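Local coordinates for biliverdin reductase (Synechocystis sp., PDB 5B3T), which reduces biliverdin, a product of heme degradation, in an NAD(P)H-dependent reaction that belongs to tetrapyrrole metabolism, at residues A[31-36]-A[56-61]. Numbering follows the deposited sequence.
Sequences VFRGDR and DTFGVR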
ATOM      1  N   VAL A  31      13.707   3.637 -11.381  1.00 21.61           N
ATOM      2  CA  VAL A  31      14.507   4.693 -10.768  1.00 22.44           C
ATOM      3  C   VAL A  31      15.834   4.151 -10.251  1.00 23.31           C
ATOM      4  O   VAL A  31      16.868   4.820 -10.351  1.00 24.40           O
ATOM      5  CB  VAL A  31      13.699   5.389  -9.656  1.00 22.50           C
ATOM      6  CG1 VAL A  31      14.535   6.475  -8.988  1.00 22.50           C
ATOM      7  CG2 VAL A  31      12.409   5.975 -10.221  1.00 22.09           C
ATOM      8  N   PHE A  32      15.832   2.940  -9.685  1.00 21.71           N
ATOM      9  CA  PHE A  32      17.075   2.350  -9.193  1.00 23.75           C
ATOM     10  C   PHE A  32      18.095   2.191 -10.311  1.00 25.10           C
ATOM     11  O   PHE A  32      19.292   2.429 -10.107  1.00 25.23           O
ATOM     12  CB  PHE A  32      16.796   1.001  -8.530  1.00 21.09           C
ATOM     13  CG  PHE A  32      16.322   1.109  -7.115  1.00 21.60           C
ATOM     14  CD1 PHE A  32      16.967   1.943  -6.224  1.00 21.07           C
ATOM     15  CD2 PHE A  32      15.234   0.373  -6.675  1.00 19.64           C
ATOM     16  CE1 PHE A  32      16.542   2.047  -4.917  1.00 20.60           C
ATOM     17  CE2 PHE A  32      14.804   0.475  -5.367  1.00 19.57           C
ATOM     18  CZ  PHE A  32      15.458   1.312  -4.488  1.00 19.12           C
ATOM     19  N   ARG A  33      17.602   1.825 -11.472  1.00 24.57           N
ATOM     20  CA  ARG A  33      18.430   1.679 -12.641  1.00 27.96           C
ATOM     21  C   ARG A  33      18.964   3.015 -13.147  1.00 27.73           C
ATOM     22  O   ARG A  33      20.107   3.152 -13.424  1.00 25.94           O
ATOM     23  CB  ARG A  33      17.685   0.971 -13.780  1.00 29.66           C
ATOM     24  CG  ARG A  33      18.542   0.667 -14.989  1.00 34.25           C
ATOM     25  CD  ARG A  33      17.824  -0.024 -16.132  1.00 36.48           C
ATOM     26  NE  ARG A  33      16.507   0.537 -16.417  1.00 40.07           N
ATOM     27  CZ  ARG A  33      15.698   0.138 -17.400  1.00 40.90           C
ATOM     28  NH1 ARG A  33      16.107  -0.809 -18.252  1.00 38.85           N
ATOM     29  NH2 ARG A  33      14.508   0.708 -17.547  1.00 38.47           N
ATOM     30  N   GLY A  34      18.089   3.993 -13.232  1.00 26.18           N
ATOM     31  CA  GLY A  34      18.436   5.297 -13.766  1.00 26.51           C
ATOM     32  C   GLY A  34      19.348   6.084 -12.850  1.00 26.60           C
ATOM     33  O   GLY A  34      20.187   6.858 -13.321  1.00 27.04           O
ATOM     34  N   ASP A  35      19.203   5.907 -11.539  1.00 26.21           N
ATOM     35  CA  ASP A  35      20.023   6.636 -10.581  1.00 24.76           C
ATOM     36  C   ASP A  35      21.409   6.009 -10.508  1.00 27.52           C
ATOM     37  O   ASP A  35      21.543   4.785 -10.405  1.00 27.23           O
ATOM     38  CB  ASP A  35      19.369   6.636  -9.202  1.00 25.07           C
ATOM     39  CG  ASP A  35      19.854   7.777  -8.325  1.00 25.85           C
ATOM     40  OD1 ASP A  35      21.032   7.753  -7.906  1.00 25.66           O
ATOM     41  OD2 ASP A  35      19.056   8.699  -8.052  1.00 25.43           O
ATOM     42  N   ARG A  36      22.442   6.847 -10.558  1.00 26.66           N
ATOM     43  CA  ARG A  36      23.804   6.334 -10.527  1.00 28.91           C
ATOM     44  C   ARG A  36      24.229   5.866  -9.143  1.00 27.91           C
ATOM     45  O   ARG A  36      25.247   5.178  -9.023  1.00 29.10           O
ATOM     46  CB  ARG A  36      24.786   7.397 -11.007  1.00 32.83           C
ATOM     47  CG  ARG A  36      25.162   8.390  -9.933  1.00 34.74           C
ATOM     48  CD  ARG A  36      26.262   9.290 -10.432  1.00 40.03           C
ATOM     49  NE  ARG A  36      27.384   9.386  -9.504  1.00 43.88           N
ATOM     50  CZ  ARG A  36      27.365  10.089  -8.377  1.00 50.19           C
ATOM     51  NH1 ARG A  36      26.275  10.761  -8.029  1.00 46.56           N
ATOM     52  NH2 ARG A  36      28.438  10.125  -7.598  1.00 48.80           N
ATOM     53  N   ASP A  56      12.933  -9.324 -18.883  1.00 30.72           N
ATOM     54  CA  ASP A  56      13.185  -8.763 -20.206  1.00 32.55           C
ATOM     55  C   ASP A  56      13.235  -7.241 -20.157  1.00 31.47           C
ATOM     56  O   ASP A  56      14.141  -6.620 -20.727  1.00 32.08           O
ATOM     57  CB  ASP A  56      12.110  -9.234 -21.186  1.00 34.13           C
ATOM     58  CG  ASP A  56      12.519  -9.050 -22.634  1.00 41.64           C
ATOM     59  OD1 ASP A  56      13.491  -9.707 -23.062  1.00 46.51           O
ATOM     60  OD2 ASP A  56      11.870  -8.254 -23.343  1.00 45.62           O
ATOM     61  N   THR A  57      12.265  -6.620 -19.481  1.00 29.50           N
ATOM     62  CA  THR A  57      12.235  -5.164 -19.392  1.00 29.63           C
ATOM     63  C   THR A  57      13.506  -4.622 -18.752  1.00 30.89           C
ATOM     64  O   THR A  57      14.070  -3.628 -19.222  1.00 31.47           O
ATOM     65  CB  THR A  57      11.011  -4.706 -18.596  1.00 28.92           C
ATOM     66  OG1 THR A  57       9.816  -5.141 -19.255  1.00 29.13           O
ATOM     67  CG2 THR A  57      10.995  -3.186 -18.455  1.00 28.41           C
ATOM     68  N   PHE A  58      13.983  -5.271 -17.692  1.00 30.18           N
ATOM     69  CA  PHE A  58      15.062  -4.719 -16.887  1.00 30.03           C
ATOM     70  C   PHE A  58      16.362  -5.504 -16.980  1.00 31.74           C
ATOM     71  O   PHE A  58      17.266  -5.245 -16.184  1.00 34.34           O
ATOM     72  CB  PHE A  58      14.632  -4.613 -15.421  1.00 29.39           C
ATOM     73  CG  PHE A  58      13.461  -3.701 -15.201  1.00 27.37           C
ATOM     74  CD1 PHE A  58      13.605  -2.329 -15.318  1.00 27.84           C
ATOM     75  CD2 PHE A  58      12.218  -4.214 -14.876  1.00 25.68           C
ATOM     76  CE1 PHE A  58      12.529  -1.483 -15.119  1.00 25.12           C
ATOM     77  CE2 PHE A  58      11.135  -3.375 -14.672  1.00 26.02           C
ATOM     78  CZ  PHE A  58      11.290  -2.006 -14.795  1.00 24.54           C
ATOM     79  N   GLY A  59      16.488  -6.435 -17.930  1.00 33.08           N
ATOM     80  CA  GLY A  59      17.739  -7.142 -18.153  1.00 33.20           C
ATOM     81  C   GLY A  59      18.454  -7.554 -16.882  1.00 35.41           C
ATOM     82  O   GLY A  59      19.642  -7.266 -16.693  1.00 34.93           O
ATOM     83  N   VAL A  60      17.711  -8.186 -15.980  1.00 33.14           N
ATOM     84  CA  VAL A  60      18.226  -8.669 -14.708  1.00 32.40           C
ATOM     85  C   VAL A  60      17.822 -10.130 -14.578  1.00 32.21           C
ATOM     86  O   VAL A  60      16.720 -10.514 -14.983  1.00 30.60           O
ATOM     87  CB  VAL A  60      17.691  -7.835 -13.523  1.00 31.18           C
ATOM     88  CG1 VAL A  60      18.031  -8.489 -12.206  1.00 28.59           C
ATOM     89  CG2 VAL A  60      18.274  -6.439 -13.560  1.00 31.38           C
ATOM     90  N   ARG A  61      18.726 -10.952 -14.030  1.00 31.87           N
ATOM     91  CA  ARG A  61      18.271 -12.336 -14.006  1.00 32.88           C
ATOM     92  C   ARG A  61      17.480 -12.624 -12.733  1.00 28.27           C
ATOM     93  O   ARG A  61      17.800 -12.093 -11.667  1.00 26.39           O
ATOM     94  CB  ARG A  61      19.450 -13.294 -14.101  1.00 36.99           C
ATOM     95  CG  ARG A  61      20.028 -13.409 -15.499  1.00 42.10           C
ATOM     96  CD  ARG A  61      21.105 -14.483 -15.584  1.00 50.09           C
ATOM     97  NE  ARG A  61      22.286 -14.166 -14.783  1.00 53.45           N
ATOM     98  CZ  ARG A  61      22.502 -14.610 -13.546  1.00 55.27           C
ATOM     99  NH1 ARG A  61      21.618 -15.402 -12.953  1.00 51.62           N
ATOM    100  NH2 ARG A  61      23.609 -14.263 -12.903  1.00 57.22           N
TER
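The guanidinium of Arg33 overlaps the CD1 and CE1 atoms of the Phe58 ring, laying a charged group against a buried aromatic at the margin of the NADP-binding Rossmann fold. Arg33 stands on the last turn of helix 23-34, which follows the first strand of the parallel sheet; Phe58 lies in the last turn of helix 48-58, which follows the edge strand 38-44. The pair thus illustrates how, where two helices of a Rossmann domain pack on each other, a long side chain such as that of Arg33 can add a contact at the rim to the packing of a buried residue, here Phe58 on helix 23-34. With CG anti to the backbone N (chi1 -174°), Arg33 reaches across from its helix, and a bend at chi3 (43°) turns its tip onto the phenylalanine. Phe58 CD1 comes over the centre of one guanidinium face, 3.8 Å from Arg33 CZ, while Arg33 NH2 approaches Phe58 CE1, also at 3.8 Å. The two planes are inclined by 63°, so the groups touch without stacking. On the ring itself, the methyl carbon CG2 of Thr57 sits over the centre of one face, and Leu40, Ala29 and Glu30 also touch Phe58, placing it between strand 38-44 and helix 23-34. Its neighbour Phe54, one turn earlier, meets it ring to ring. The charged end of Arg33 also lies near the backbone of helix 48-58, where Arg33 NH1 stands 3.6 Å from Thr57 O, too long for a hydrogen bond.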